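Local coordinates for protein dimethyl-sulfide monooxygenase (Hyphomicrobium sulfonivorans, PDB 6AK1) that oxidises dimethyl sulfide to methanethiol and formaldehyde as the large subunit of an FMN-dependent, NADH-consuming monooxygenase, the first step in dimethyl sulfide degradation, at residues M160-M165 / S234-S239; H154-E159 / Q202-K207; V167-W172 / S445-A450; T108-Q111 / R117-S120. One frame throughout, in Å; residues are numbered along the deposited sequence.

Interaction 1 of 4, residues M160-M165 / S234-S239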
loop_
_atom_site.group_PDB
_atom_site.type_symbol
_atom_site.label_atom_id
_atom_site.label_comp_id
_atom_site.label_asym_id
_atom_site.label_seq_id
_atom_site.Cartn_x
_atom_site.Cartn_y
_atom_site.Cartn_z
ATOM N N MET A 160 -3.025 -20.833 2.523
ATOM C CA MET A 160 -4.318 -20.178 2.406
ATOM C C MET A 160 -4.226 -18.958 1.506
ATOM O O MET A 160 -5.047 -18.774 0.601
ATOM C CB MET A 160 -4.808 -19.780 3.795
ATOM C CG MET A 160 -6.237 -20.138 4.081
ATOM S SD MET A 160 -6.628 -19.827 5.810
ATOM C CE MET A 160 -5.417 -20.876 6.641
ATOM N N ALA A 161 -3.217 -18.117 1.738
ATOM C CA ALA A 161 -3.078 -16.885 0.972
ATOM C C ALA A 161 -2.812 -17.175 -0.502
ATOM O O ALA A 161 -3.299 -16.450 -1.380
ATOM C CB ALA A 161 -1.966 -16.024 1.575
ATOM N N ASP A 162 -2.040 -18.229 -0.798
ATOM C CA ASP A 162 -1.794 -18.604 -2.192
ATOM C C ASP A 162 -3.098 -18.942 -2.902
ATOM O O ASP A 162 -3.333 -18.515 -4.037
ATOM C CB ASP A 162 -0.851 -19.810 -2.277
ATOM C CG ASP A 162 0.617 -19.441 -2.130
ATOM O OD1 ASP A 162 1.028 -18.328 -2.534
ATOM O OD2 ASP A 162 1.377 -20.298 -1.624
ATOM N N GLU A 163 -3.943 -19.747 -2.258
ATOM C CA GLU A 163 -5.165 -20.174 -2.918
ATOM C C GLU A 163 -6.151 -19.025 -3.030
ATOM O O GLU A 163 -6.902 -18.946 -4.005
ATOM C CB GLU A 163 -5.791 -21.345 -2.170
ATOM C CG GLU A 163 -6.862 -22.079 -2.989
ATOM C CD GLU A 163 -7.636 -23.088 -2.161
ATOM O OE1 GLU A 163 -7.020 -23.750 -1.302
ATOM O OE2 GLU A 163 -8.856 -23.203 -2.352
ATOM N N TYR A 164 -6.147 -18.127 -2.046
ATOM C CA TYR A 164 -6.938 -16.907 -2.123
ATOM C C TYR A 164 -6.642 -16.132 -3.402
ATOM O O TYR A 164 -7.566 -15.760 -4.134
ATOM C CB TYR A 164 -6.671 -16.044 -0.885
ATOM C CG TYR A 164 -7.671 -14.919 -0.682
ATOM C CD1 TYR A 164 -7.626 -13.760 -1.476
ATOM C CD2 TYR A 164 -8.650 -15.005 0.312
ATOM C CE1 TYR A 164 -8.536 -12.733 -1.294
ATOM C CE2 TYR A 164 -9.559 -13.972 0.507
ATOM C CZ TYR A 164 -9.498 -12.842 -0.303
ATOM O OH TYR A 164 -10.391 -11.812 -0.115
ATOM N N MET A 165 -5.351 -15.876 -3.683
ATOM C CA MET A 165 -4.960 -15.129 -4.883
ATOM C C MET A 165 -5.286 -15.905 -6.154
ATOM O O MET A 165 -5.706 -15.316 -7.158
ATOM C CB MET A 165 -3.464 -14.809 -4.854
ATOM C CG MET A 165 -2.978 -14.106 -3.600
ATOM S SD MET A 165 -3.704 -12.463 -3.356
ATOM C CE MET A 165 -3.110 -11.586 -4.811
ATOM N N SER A 234 8.231 -14.059 2.320
ATOM C CA SER A 234 9.033 -13.447 1.265
ATOM C C SER A 234 8.781 -14.111 -0.081
ATOM O O SER A 234 8.918 -13.462 -1.126
ATOM C CB SER A 234 10.520 -13.513 1.622
ATOM O OG SER A 234 11.010 -14.842 1.506
ATOM N N LYS A 235 8.417 -15.396 -0.082
ATOM C CA LYS A 235 8.091 -16.059 -1.340
ATOM C C LYS A 235 6.731 -15.600 -1.853
ATOM O O LYS A 235 6.567 -15.342 -3.049
ATOM C CB LYS A 235 8.122 -17.581 -1.168
ATOM C CG LYS A 235 9.530 -18.196 -1.093
ATOM C CD LYS A 235 9.639 -19.436 -2.003
ATOM C CE LYS A 235 11.091 -19.923 -2.154
ATOM N NZ LYS A 235 11.421 -20.379 -3.554
ATOM N N PHE A 236 5.752 -15.486 -0.952
ATOM C CA PHE A 236 4.439 -14.967 -1.313
ATOM C C PHE A 236 4.544 -13.580 -1.944
ATOM O O PHE A 236 3.939 -13.313 -2.987
ATOM C CB PHE A 236 3.547 -14.935 -0.072
ATOM C CG PHE A 236 2.145 -14.482 -0.345
ATOM C CD1 PHE A 236 1.296 -15.247 -1.141
ATOM C CD2 PHE A 236 1.662 -13.300 0.207
ATOM C CE1 PHE A 236 -0.004 -14.831 -1.392
ATOM C CE2 PHE A 236 0.350 -12.882 -0.040
ATOM C CZ PHE A 236 -0.474 -13.651 -0.846
ATOM N N ALA A 237 5.325 -12.686 -1.326
ATOM C CA ALA A 237 5.464 -11.327 -1.843
ATOM C C ALA A 237 6.165 -11.312 -3.194
ATOM O O ALA A 237 5.707 -10.647 -4.132
ATOM C CB ALA A 237 6.225 -10.454 -0.840
ATOM N N ALA A 238 7.290 -12.027 -3.311
ATOM C CA ALA A 238 8.057 -12.010 -4.554
ATOM C C ALA A 238 7.297 -12.644 -5.719
ATOM O O ALA A 238 7.499 -12.258 -6.881
ATOM C CB ALA A 238 9.397 -12.723 -4.349
ATOM N N SER A 239 6.438 -13.628 -5.445
ATOM C CA SER A 239 5.658 -14.215 -6.533
ATOM C C SER A 239 4.609 -13.240 -7.073
ATOM O O SER A 239 4.402 -13.163 -8.285
ATOM C CB SER A 239 4.990 -15.508 -6.065
ATOM O OG SER A 239 5.939 -16.375 -5.490
#
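F236 reaches from helix 232-240 across to helix 157-174 and meets A161, D162 and M165 with its ring. The two short helix segments run nearly parallel, 17° apart, with axes 11.1 Å from each other. That gap is wide for two helices, and within these segments F236 supplies the reach from its side. F236 holds CG anti to its backbone N (chi1 -177°), which sends the ring out toward the facing helix.

The tight part is at the far end of the ring. The A161 methyl lies over one face in a CH-pi contact, with CB 4.0 Å from the F236 ring centroid. M165 crosses the phenylalanine at about a right angle, and its CG comes to the ring edge, 3.7 Å from F236 CZ.

The solvent side is at D162, which is only partly buried. Its OD1 lies in the ring plane at the edge, 3.4 Å from F236 CD1. The other oxygen, OD2, forms a salt bridge with R232 of helix 232-240, a second tie between the helices.

F236 also lies close to Y158, which probably binds FMN. Behind the contact, M165 packs on W132 and V134 of barrel strand 130-135.

Interaction 2 of 4, residues H154-E159 / Q202-K207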
loop_
_atom_site.group_PDB
_atom_site.type_symbol
_atom_site.label_atom_id
_atom_site.label_comp_id
_atom_site.label_asym_id
_atom_site.label_seq_id
_atom_site.Cartn_x
_atom_site.Cartn_y
_atom_site.Cartn_z
ATOM N N HIS A 154 -2.902 -21.706 11.712
ATOM C CA HIS A 154 -2.087 -20.553 11.342
ATOM C C HIS A 154 -0.744 -20.958 10.746
ATOM O O HIS A 154 -0.109 -20.136 10.077
ATOM C CB HIS A 154 -1.871 -19.634 12.549
ATOM C CG HIS A 154 -3.094 -18.860 12.942
ATOM N ND1 HIS A 154 -3.039 -17.714 13.711
ATOM C CD2 HIS A 154 -4.407 -19.067 12.671
ATOM C CE1 HIS A 154 -4.263 -17.250 13.894
ATOM N NE2 HIS A 154 -5.112 -18.051 13.272
ATOM N N ASP A 155 -0.302 -22.203 10.962
ATOM C CA ASP A 155 0.863 -22.714 10.244
ATOM C C ASP A 155 0.655 -22.687 8.736
ATOM O O ASP A 155 1.631 -22.677 7.976
ATOM C CB ASP A 155 1.176 -24.149 10.673
ATOM C CG ASP A 155 1.675 -24.243 12.099
ATOM O OD1 ASP A 155 2.142 -23.217 12.655
ATOM O OD2 ASP A 155 1.602 -25.357 12.651
ATOM N N GLU A 156 -0.602 -22.694 8.284
ATOM C CA GLU A 156 -0.926 -22.807 6.869
ATOM C C GLU A 156 -1.388 -21.488 6.257
ATOM O O GLU A 156 -1.990 -21.499 5.178
ATOM C CB GLU A 156 -1.999 -23.874 6.675
ATOM C CG GLU A 156 -1.675 -25.187 7.369
ATOM C CD GLU A 156 -2.818 -26.178 7.327
ATOM O OE1 GLU A 156 -3.803 -25.934 6.601
ATOM O OE2 GLU A 156 -2.735 -27.198 8.038
ATOM N N ARG A 157 -1.103 -20.355 6.908
ATOM C CA ARG A 157 -1.641 -19.078 6.449
ATOM C C ARG A 157 -1.203 -18.757 5.016
ATOM O O ARG A 157 -1.992 -18.229 4.223
ATOM C CB ARG A 157 -1.226 -17.956 7.405
ATOM C CG ARG A 157 0.225 -17.958 7.801
ATOM C CD ARG A 157 0.476 -17.163 9.119
ATOM N NE ARG A 157 1.897 -16.911 9.434
ATOM C CZ ARG A 157 2.824 -17.849 9.653
ATOM N NH1 ARG A 157 2.496 -19.134 9.654
ATOM N NH2 ARG A 157 4.086 -17.499 9.903
ATOM N N TYR A 158 0.031 -19.111 4.647
ATOM C CA TYR A 158 0.520 -18.757 3.317
ATOM C C TYR A 158 0.037 -19.712 2.240
ATOM O O TYR A 158 -0.093 -19.309 1.080
ATOM C CB TYR A 158 2.045 -18.663 3.329
ATOM C CG TYR A 158 2.488 -17.352 3.930
ATOM C CD1 TYR A 158 2.300 -16.164 3.236
ATOM C CD2 TYR A 158 3.045 -17.293 5.211
ATOM C CE1 TYR A 158 2.675 -14.954 3.784
ATOM C CE2 TYR A 158 3.424 -16.085 5.766
ATOM C CZ TYR A 158 3.234 -14.917 5.046
ATOM O OH TYR A 158 3.603 -13.700 5.570
ATOM N N GLU A 159 -0.244 -20.966 2.593
ATOM C CA GLU A 159 -0.977 -21.840 1.683
ATOM C C GLU A 159 -2.391 -21.305 1.457
ATOM O O GLU A 159 -2.910 -21.320 0.334
ATOM C CB GLU A 159 -1.014 -23.264 2.255
ATOM C CG GLU A 159 0.185 -24.167 1.899
ATOM C CD GLU A 159 1.543 -23.496 2.059
ATOM O OE1 GLU A 159 2.262 -23.371 1.030
ATOM O OE2 GLU A 159 1.895 -23.096 3.201
ATOM N N GLN A 202 -11.854 -25.485 -6.619
ATOM C CA GLN A 202 -12.111 -26.256 -5.407
ATOM C C GLN A 202 -10.753 -26.668 -4.840
ATOM O O GLN A 202 -10.225 -27.726 -5.179
ATOM C CB GLN A 202 -12.996 -27.459 -5.685
ATOM C CG GLN A 202 -13.398 -28.218 -4.428
ATOM C CD GLN A 202 -14.605 -29.114 -4.662
ATOM O OE1 GLN A 202 -15.508 -29.187 -3.829
ATOM N NE2 GLN A 202 -14.627 -29.797 -5.807
ATOM N N GLY A 203 -10.196 -25.829 -3.992
ATOM C CA GLY A 203 -8.921 -26.097 -3.364
ATOM C C GLY A 203 -9.097 -26.590 -1.951
ATOM O O GLY A 203 -10.163 -26.965 -1.584
ATOM N N LYS A 204 -8.050 -26.581 -1.158
ATOM C CA LYS A 204 -8.166 -27.016 0.227
ATOM C C LYS A 204 -8.983 -26.030 1.055
ATOM O O LYS A 204 -9.680 -26.439 1.989
ATOM C CB LYS A 204 -6.773 -27.214 0.827
ATOM C CG LYS A 204 -6.757 -27.561 2.319
ATOM C CD LYS A 204 -5.351 -27.947 2.782
ATOM C CE LYS A 204 -5.208 -27.900 4.302
ATOM N NZ LYS A 204 -6.312 -28.579 5.031
ATOM N N TYR A 205 -8.945 -24.739 0.717
ATOM C CA TYR A 205 -9.510 -23.709 1.578
ATOM C C TYR A 205 -10.685 -22.967 0.972
ATOM O O TYR A 205 -11.456 -22.364 1.720
ATOM C CB TYR A 205 -8.437 -22.675 1.958
ATOM C CG TYR A 205 -7.214 -23.299 2.574
ATOM C CD1 TYR A 205 -7.208 -23.707 3.902
ATOM C CD2 TYR A 205 -6.074 -23.497 1.819
ATOM C CE1 TYR A 205 -6.088 -24.298 4.459
ATOM C CE2 TYR A 205 -4.962 -24.076 2.357
ATOM C CZ TYR A 205 -4.965 -24.476 3.676
ATOM O OH TYR A 205 -3.832 -25.060 4.192
ATOM N N TYR A 206 -10.830 -22.960 -0.343
ATOM C CA TYR A 206 -11.910 -22.211 -0.962
ATOM C C TYR A 206 -12.619 -23.067 -1.996
ATOM O O TYR A 206 -11.997 -23.866 -2.705
ATOM C CB TYR A 206 -11.392 -20.908 -1.592
ATOM C CG TYR A 206 -10.750 -20.018 -0.560
ATOM C CD1 TYR A 206 -11.523 -19.340 0.372
ATOM C CD2 TYR A 206 -9.369 -19.885 -0.488
ATOM C CE1 TYR A 206 -10.933 -18.532 1.342
ATOM C CE2 TYR A 206 -8.771 -19.085 0.475
ATOM C CZ TYR A 206 -9.558 -18.415 1.380
ATOM O OH TYR A 206 -8.968 -17.633 2.325
ATOM N N LYS A 207 -13.935 -22.911 -2.047
ATOM C CA LYS A 207 -14.758 -23.511 -3.083
ATOM C C LYS A 207 -15.503 -22.367 -3.750
ATOM O O LYS A 207 -16.347 -21.728 -3.119
ATOM C CB LYS A 207 -15.718 -24.542 -2.494
ATOM C CG LYS A 207 -16.295 -25.503 -3.513
ATOM C CD LYS A 207 -17.366 -26.382 -2.898
ATOM C CE LYS A 207 -17.977 -27.278 -3.959
ATOM N NZ LYS A 207 -18.297 -26.509 -5.198
#
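E156 and Y205 are joined by a hydrogen bond. Y205 OH donates to E156 OE1 over 2.6 Å. It meets the carboxylate oxygen on the anti side, 33° out of the carboxylate plane. The glutamate chain is extended beyond CG, with chi2 at 172°, and this carries OE1 to the edge of the tyrosine ring. The carboxylate and ring planes stand 60° apart.

The charged contact is weaker. K204 NZ lies 4.0 Å from the same E156 OE1, a long salt bridge. The lysine comes nearer with carbon, its CE being 3.3 Å from E156 OE1. One carboxylate oxygen thus faces both a phenol and an ammonium group, and the positive charge would probably help keep the glutamate ionised.

E156 is the N-cap residue of helix 157-174 of the TIM barrel. H154 and Y158 beside it probably bind FMN, but neither touches the hairpin. Residues 203-206 form the turn between antiparallel strands 201-202 and 207-208, against the first turns of this helix. On the helix, E163 OE1 accepts from Y205 N and E163 OE2 from Y206 N.

Van der Waals contacts come last. E159 CB is 4.0 Å from Y205 CE2, and the E159 carboxylate turns off to a salt bridge with R232. Within the turn, K204 CG backs one face of the Y205 ring, 3.8 Å above its plane.

Interaction 3 of 4, residues V167-W172 / S445-A450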
loop_
_atom_site.group_PDB
_atom_site.type_symbol
_atom_site.label_atom_id
_atom_site.label_comp_id
_atom_site.label_asym_id
_atom_site.label_seq_id
_atom_site.Cartn_x
_atom_site.Cartn_y
_atom_site.Cartn_z
ATOM N N VAL A 167 -7.831 -17.829 -6.633
ATOM C CA VAL A 167 -9.248 -17.546 -6.881
ATOM C C VAL A 167 -9.421 -16.173 -7.526
ATOM O O VAL A 167 -10.121 -16.031 -8.537
ATOM C CB VAL A 167 -10.053 -17.644 -5.570
ATOM C CG1 VAL A 167 -11.462 -17.101 -5.768
ATOM C CG2 VAL A 167 -10.078 -19.091 -5.040
ATOM N N MET A 168 -8.795 -15.137 -6.934
ATOM C CA MET A 168 -8.899 -13.777 -7.467
ATOM C C MET A 168 -8.426 -13.717 -8.912
ATOM O O MET A 168 -9.099 -13.135 -9.771
ATOM C CB MET A 168 -8.067 -12.792 -6.623
ATOM C CG MET A 168 -8.307 -12.827 -5.133
ATOM S SD MET A 168 -9.954 -12.255 -4.715
ATOM C CE MET A 168 -9.746 -10.476 -4.741
ATOM N N TYR A 169 -7.246 -14.292 -9.191
ATOM C CA TYR A 169 -6.702 -14.278 -10.552
ATOM C C TYR A 169 -7.605 -15.034 -11.539
ATOM O O TYR A 169 -7.744 -14.632 -12.704
ATOM C CB TYR A 169 -5.294 -14.875 -10.559
ATOM C CG TYR A 169 -4.238 -14.113 -9.752
ATOM C CD1 TYR A 169 -4.345 -12.743 -9.512
ATOM C CD2 TYR A 169 -3.126 -14.771 -9.255
ATOM C CE1 TYR A 169 -3.370 -12.058 -8.776
ATOM C CE2 TYR A 169 -2.147 -14.098 -8.527
ATOM C CZ TYR A 169 -2.272 -12.745 -8.292
ATOM O OH TYR A 169 -1.293 -12.099 -7.560
ATOM N N LYS A 170 -8.218 -16.138 -11.103
ATOM C CA LYS A 170 -9.126 -16.869 -11.987
ATOM C C LYS A 170 -10.345 -16.031 -12.325
ATOM O O LYS A 170 -10.776 -15.979 -13.483
ATOM C CB LYS A 170 -9.561 -18.190 -11.339
ATOM C CG LYS A 170 -8.465 -19.241 -11.271
ATOM C CD LYS A 170 -8.956 -20.536 -10.596
ATOM C CE LYS A 170 -7.835 -21.579 -10.482
ATOM N NZ LYS A 170 -8.281 -22.794 -9.739
ATOM N N LEU A 171 -10.910 -15.352 -11.327
ATOM C CA LEU A 171 -12.085 -14.521 -11.576
ATOM C C LEU A 171 -11.753 -13.373 -12.521
ATOM O O LEU A 171 -12.475 -13.129 -13.496
ATOM C CB LEU A 171 -12.638 -13.998 -10.250
ATOM C CG LEU A 171 -13.215 -15.080 -9.338
ATOM C CD1 LEU A 171 -13.423 -14.559 -7.922
ATOM C CD2 LEU A 171 -14.530 -15.641 -9.919
ATOM N N TRP A 172 -10.624 -12.691 -12.276
ATOM C CA TRP A 172 -10.270 -11.479 -13.017
ATOM C C TRP A 172 -9.759 -11.774 -14.424
ATOM O O TRP A 172 -10.105 -11.057 -15.371
ATOM C CB TRP A 172 -9.201 -10.688 -12.254
ATOM C CG TRP A 172 -9.685 -9.931 -11.044
ATOM C CD1 TRP A 172 -10.926 -9.385 -10.850
ATOM C CD2 TRP A 172 -8.927 -9.637 -9.866
ATOM N NE1 TRP A 172 -10.984 -8.762 -9.627
ATOM C CE2 TRP A 172 -9.768 -8.899 -9.001
ATOM C CE3 TRP A 172 -7.613 -9.921 -9.457
ATOM C CZ2 TRP A 172 -9.337 -8.439 -7.743
ATOM C CZ3 TRP A 172 -7.184 -9.459 -8.204
ATOM C CH2 TRP A 172 -8.054 -8.728 -7.365
ATOM N N SER A 445 3.573 -11.771 -18.687
ATOM C CA SER A 445 3.308 -13.195 -18.883
ATOM C C SER A 445 3.975 -14.062 -17.820
ATOM O O SER A 445 3.530 -15.195 -17.599
ATOM C CB SER A 445 3.768 -13.635 -20.270
ATOM O OG SER A 445 5.171 -13.511 -20.369
ATOM N N THR A 446 5.013 -13.559 -17.149
ATOM C CA THR A 446 5.647 -14.257 -16.032
ATOM C C THR A 446 4.942 -14.011 -14.701
ATOM O O THR A 446 5.336 -14.602 -13.688
ATOM C CB THR A 446 7.121 -13.842 -15.897
ATOM O OG1 THR A 446 7.208 -12.444 -15.572
ATOM C CG2 THR A 446 7.893 -14.117 -17.198
ATOM N N HIS A 447 3.909 -13.141 -14.670
ATOM C CA HIS A 447 3.195 -12.924 -13.418
ATOM C C HIS A 447 2.227 -14.080 -13.187
ATOM O O HIS A 447 1.630 -14.571 -14.141
ATOM C CB HIS A 447 2.428 -11.597 -13.449
ATOM C CG HIS A 447 1.822 -11.222 -12.132
ATOM N ND1 HIS A 447 0.639 -11.768 -11.675
ATOM C CD2 HIS A 447 2.256 -10.388 -11.157
ATOM C CE1 HIS A 447 0.369 -11.280 -10.477
ATOM N NE2 HIS A 447 1.336 -10.442 -10.138
ATOM N N PRO A 448 2.057 -14.537 -11.940
ATOM C CA PRO A 448 1.192 -15.707 -11.709
ATOM C C PRO A 448 -0.242 -15.514 -12.172
ATOM O O PRO A 448 -0.911 -16.509 -12.469
ATOM C CB PRO A 448 1.273 -15.921 -10.189
ATOM C CG PRO A 448 1.801 -14.622 -9.628
ATOM C CD PRO A 448 2.679 -14.051 -10.694
ATOM N N ALA A 449 -0.734 -14.271 -12.254
ATOM C CA ALA A 449 -2.079 -14.037 -12.777
ATOM C C ALA A 449 -2.189 -14.400 -14.257
ATOM O O ALA A 449 -3.262 -14.811 -14.721
ATOM C CB ALA A 449 -2.481 -12.575 -12.562
ATOM N N ALA A 450 -1.092 -14.264 -15.009
ATOM C CA ALA A 450 -1.127 -14.499 -16.451
ATOM C C ALA A 450 -1.445 -15.948 -16.819
ATOM O O ALA A 450 -1.867 -16.208 -17.948
ATOM C CB ALA A 450 0.207 -14.094 -17.074
#
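Y169 on helix 157-174 packs against H447, P448 and A449 of a loop that follows helix 431-435. The helix belongs to the TIM barrel of the luciferase-like monooxygenases, and the loop is part of the C-terminal region of the chain. The contact is buried and lies away from the annotated FMN residues.

In sequence order, V167 and M168 come first, and they face P112 of helix 112-126.

Y169 then carries the whole contact. Its CG is anti to the carbonyl carbon (chi1 -63°), and the ring extends toward the loop. The methyl of A449 sits over one face in a CH-pi contact, with CB 3.7 Å from the Y169 ring centroid. H447 turns an edge toward the tyrosine face in an offset edge-to-face pair. The atom that touches is H447 CE1, 3.5 Å from Y169 OH. The ring centroids are 5.5 Å apart and the planes make 76°. P448 adds a lighter apolar contact, its CG 4.1 Å from Y169 CE2. The polar ends of both aromatic side chains bind one residue outside the contact: Y169 OH bonds to N240 OD1, and H447 NE2 to N240 O. N240 therefore helps fix the two rings relative to each other.

After Y169 the helix runs on to W172, whose NE1 bonds to A116 O.

On the loop side, the imidazole is also held from within: A449 N donates to H447 ND1 over 2.9 Å, at an N-H...N angle of 166°.

Interaction 4 of 4, residues T108-Q111 / R117-S120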
loop_
_atom_site.group_PDB
_atom_site.type_symbol
_atom_site.label_atom_id
_atom_site.label_comp_id
_atom_site.label_asym_id
_atom_site.label_seq_id
_atom_site.Cartn_x
_atom_site.Cartn_y
_atom_site.Cartn_z
ATOM N N THR A 108 -8.029 -11.608 5.229
ATOM C CA THR A 108 -8.314 -12.395 6.424
ATOM C C THR A 108 -9.814 -12.546 6.666
ATOM O O THR A 108 -10.266 -13.583 7.167
ATOM C CB THR A 108 -7.657 -11.725 7.642
ATOM O OG1 THR A 108 -6.252 -11.576 7.414
ATOM C CG2 THR A 108 -7.876 -12.532 8.904
ATOM N N PHE A 109 -10.598 -11.517 6.372
ATOM C CA PHE A 109 -12.001 -11.539 6.755
ATOM C C PHE A 109 -12.961 -11.554 5.578
ATOM O O PHE A 109 -14.071 -12.076 5.715
ATOM C CB PHE A 109 -12.319 -10.332 7.653
ATOM C CG PHE A 109 -11.379 -10.187 8.817
ATOM C CD1 PHE A 109 -11.383 -11.126 9.852
ATOM C CD2 PHE A 109 -10.485 -9.126 8.878
ATOM C CE1 PHE A 109 -10.510 -10.999 10.932
ATOM C CE2 PHE A 109 -9.611 -8.985 9.946
ATOM C CZ PHE A 109 -9.619 -9.922 10.977
ATOM N N GLU A 110 -12.568 -11.015 4.430
ATOM C CA GLU A 110 -13.469 -10.873 3.302
ATOM C C GLU A 110 -13.303 -12.036 2.331
ATOM O O GLU A 110 -12.177 -12.361 1.928
ATOM C CB GLU A 110 -13.232 -9.549 2.578
ATOM C CG GLU A 110 -14.402 -9.177 1.693
ATOM C CD GLU A 110 -14.289 -7.775 1.138
ATOM O OE1 GLU A 110 -15.017 -7.483 0.165
ATOM O OE2 GLU A 110 -13.476 -6.978 1.674
ATOM N N GLN A 111 -14.425 -12.639 1.949
ATOM C CA GLN A 111 -14.414 -13.727 0.976
ATOM C C GLN A 111 -13.850 -13.238 -0.361
ATOM O O GLN A 111 -14.129 -12.110 -0.775
ATOM C CB GLN A 111 -15.831 -14.277 0.776
ATOM C CG GLN A 111 -16.525 -14.800 2.046
ATOM C CD GLN A 111 -17.237 -13.705 2.868
ATOM O OE1 GLN A 111 -16.917 -12.522 2.764
ATOM N NE2 GLN A 111 -18.202 -14.114 3.699
ATOM N N ARG A 117 -15.173 -8.387 -6.634
ATOM C CA ARG A 117 -16.136 -7.464 -7.230
ATOM C C ARG A 117 -15.874 -6.032 -6.781
ATOM O O ARG A 117 -15.974 -5.099 -7.585
ATOM C CB ARG A 117 -17.575 -7.872 -6.886
ATOM C CG ARG A 117 -18.626 -7.008 -7.578
ATOM C CD ARG A 117 -20.073 -7.399 -7.221
ATOM N NE ARG A 117 -20.438 -6.948 -5.882
ATOM C CZ ARG A 117 -21.640 -6.486 -5.552
ATOM N NH1 ARG A 117 -22.595 -6.418 -6.470
ATOM N NH2 ARG A 117 -21.887 -6.087 -4.306
ATOM N N ARG A 118 -15.532 -5.836 -5.506
ATOM C CA ARG A 118 -15.297 -4.476 -5.032
ATOM C C ARG A 118 -14.093 -3.854 -5.723
ATOM O O ARG A 118 -14.110 -2.667 -6.049
ATOM C CB ARG A 118 -15.117 -4.465 -3.513
ATOM C CG ARG A 118 -16.321 -4.996 -2.747
ATOM C CD ARG A 118 -16.034 -5.087 -1.244
ATOM N NE ARG A 118 -15.810 -3.778 -0.677
ATOM C CZ ARG A 118 -14.809 -3.445 0.131
ATOM N NH1 ARG A 118 -13.912 -4.337 0.534
ATOM N NH2 ARG A 118 -14.739 -2.197 0.564
ATOM N N LEU A 119 -13.034 -4.641 -5.957
ATOM C CA LEU A 119 -11.858 -4.103 -6.635
ATOM C C LEU A 119 -12.099 -3.937 -8.132
ATOM O O LEU A 119 -11.672 -2.933 -8.710
ATOM C CB LEU A 119 -10.641 -4.997 -6.376
ATOM C CG LEU A 119 -10.092 -4.913 -4.939
ATOM C CD1 LEU A 119 -9.173 -6.067 -4.645
ATOM C CD2 LEU A 119 -9.384 -3.581 -4.721
ATOM N N SER A 120 -12.777 -4.904 -8.771
ATOM C CA SER A 120 -13.161 -4.750 -10.176
ATOM C C SER A 120 -13.990 -3.497 -10.372
ATOM O O SER A 120 -13.796 -2.767 -11.350
ATOM C CB SER A 120 -13.975 -5.953 -10.674
ATOM O OG SER A 120 -13.177 -7.080 -10.937
#
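E110 and R118 form a salt bridge between the loop after strand 100-106 and helix 112-126. R118 can be followed outward from the helix. Its CB points toward the loop, and R118 CG is 4.0 Å from E110 OE1. R118 CD comes much nearer, 3.0 Å from the same E110 OE1. The chain then bends at chi3 (65°), which swings the guanidinium across the end of the glutamate. NE and CZ pass without a polar bond to E110. R118 NH1 makes the ion pair, 2.9 Å from E110 OE2. A weak hydrogen bond also runs from R118 NH1 to E110 OE1 at 3.4 Å. One nitrogen thus meets both carboxylate oxygens, unequally. The carboxylate and guanidinium planes are 34° apart, and OE2 lies at the guanidinium edge.

E110 is extended to its tip, with CG anti to the backbone N (chi1 -162°). R118 has other partners: it makes a cation-pi contact with F86, and NH2 has a long, weak ion pair with D84. The backbone O of E110 accepts from Y164 OH of helix 157-174.

Q111, the residue next to E110, is the N-cap of helix 112-126. With E110 in the loop after a strand and R118 on the helix it leads into, the bridge spans a beta-alpha junction of the TIM barrel.

From the N terminus, interaction 4 comes first. It closes a short loop between the segment after strand 100-106 and helix 112-126, complete before the others open. The other three all start on helix 157-174. Interaction 2 opens at the N-terminal end of that helix and returns from hairpin 201-208. Interaction 1 opens next and closes later, on helix 232-240. Interaction 3 opens last and closes near the C terminus, on 445-450. These three loops cross one another and none nests. Helix 157-174 thus joins the hairpin, the next barrel helix and the C-terminal loop. Interactions 1 and 4 also touch, on the side of helix 157-174.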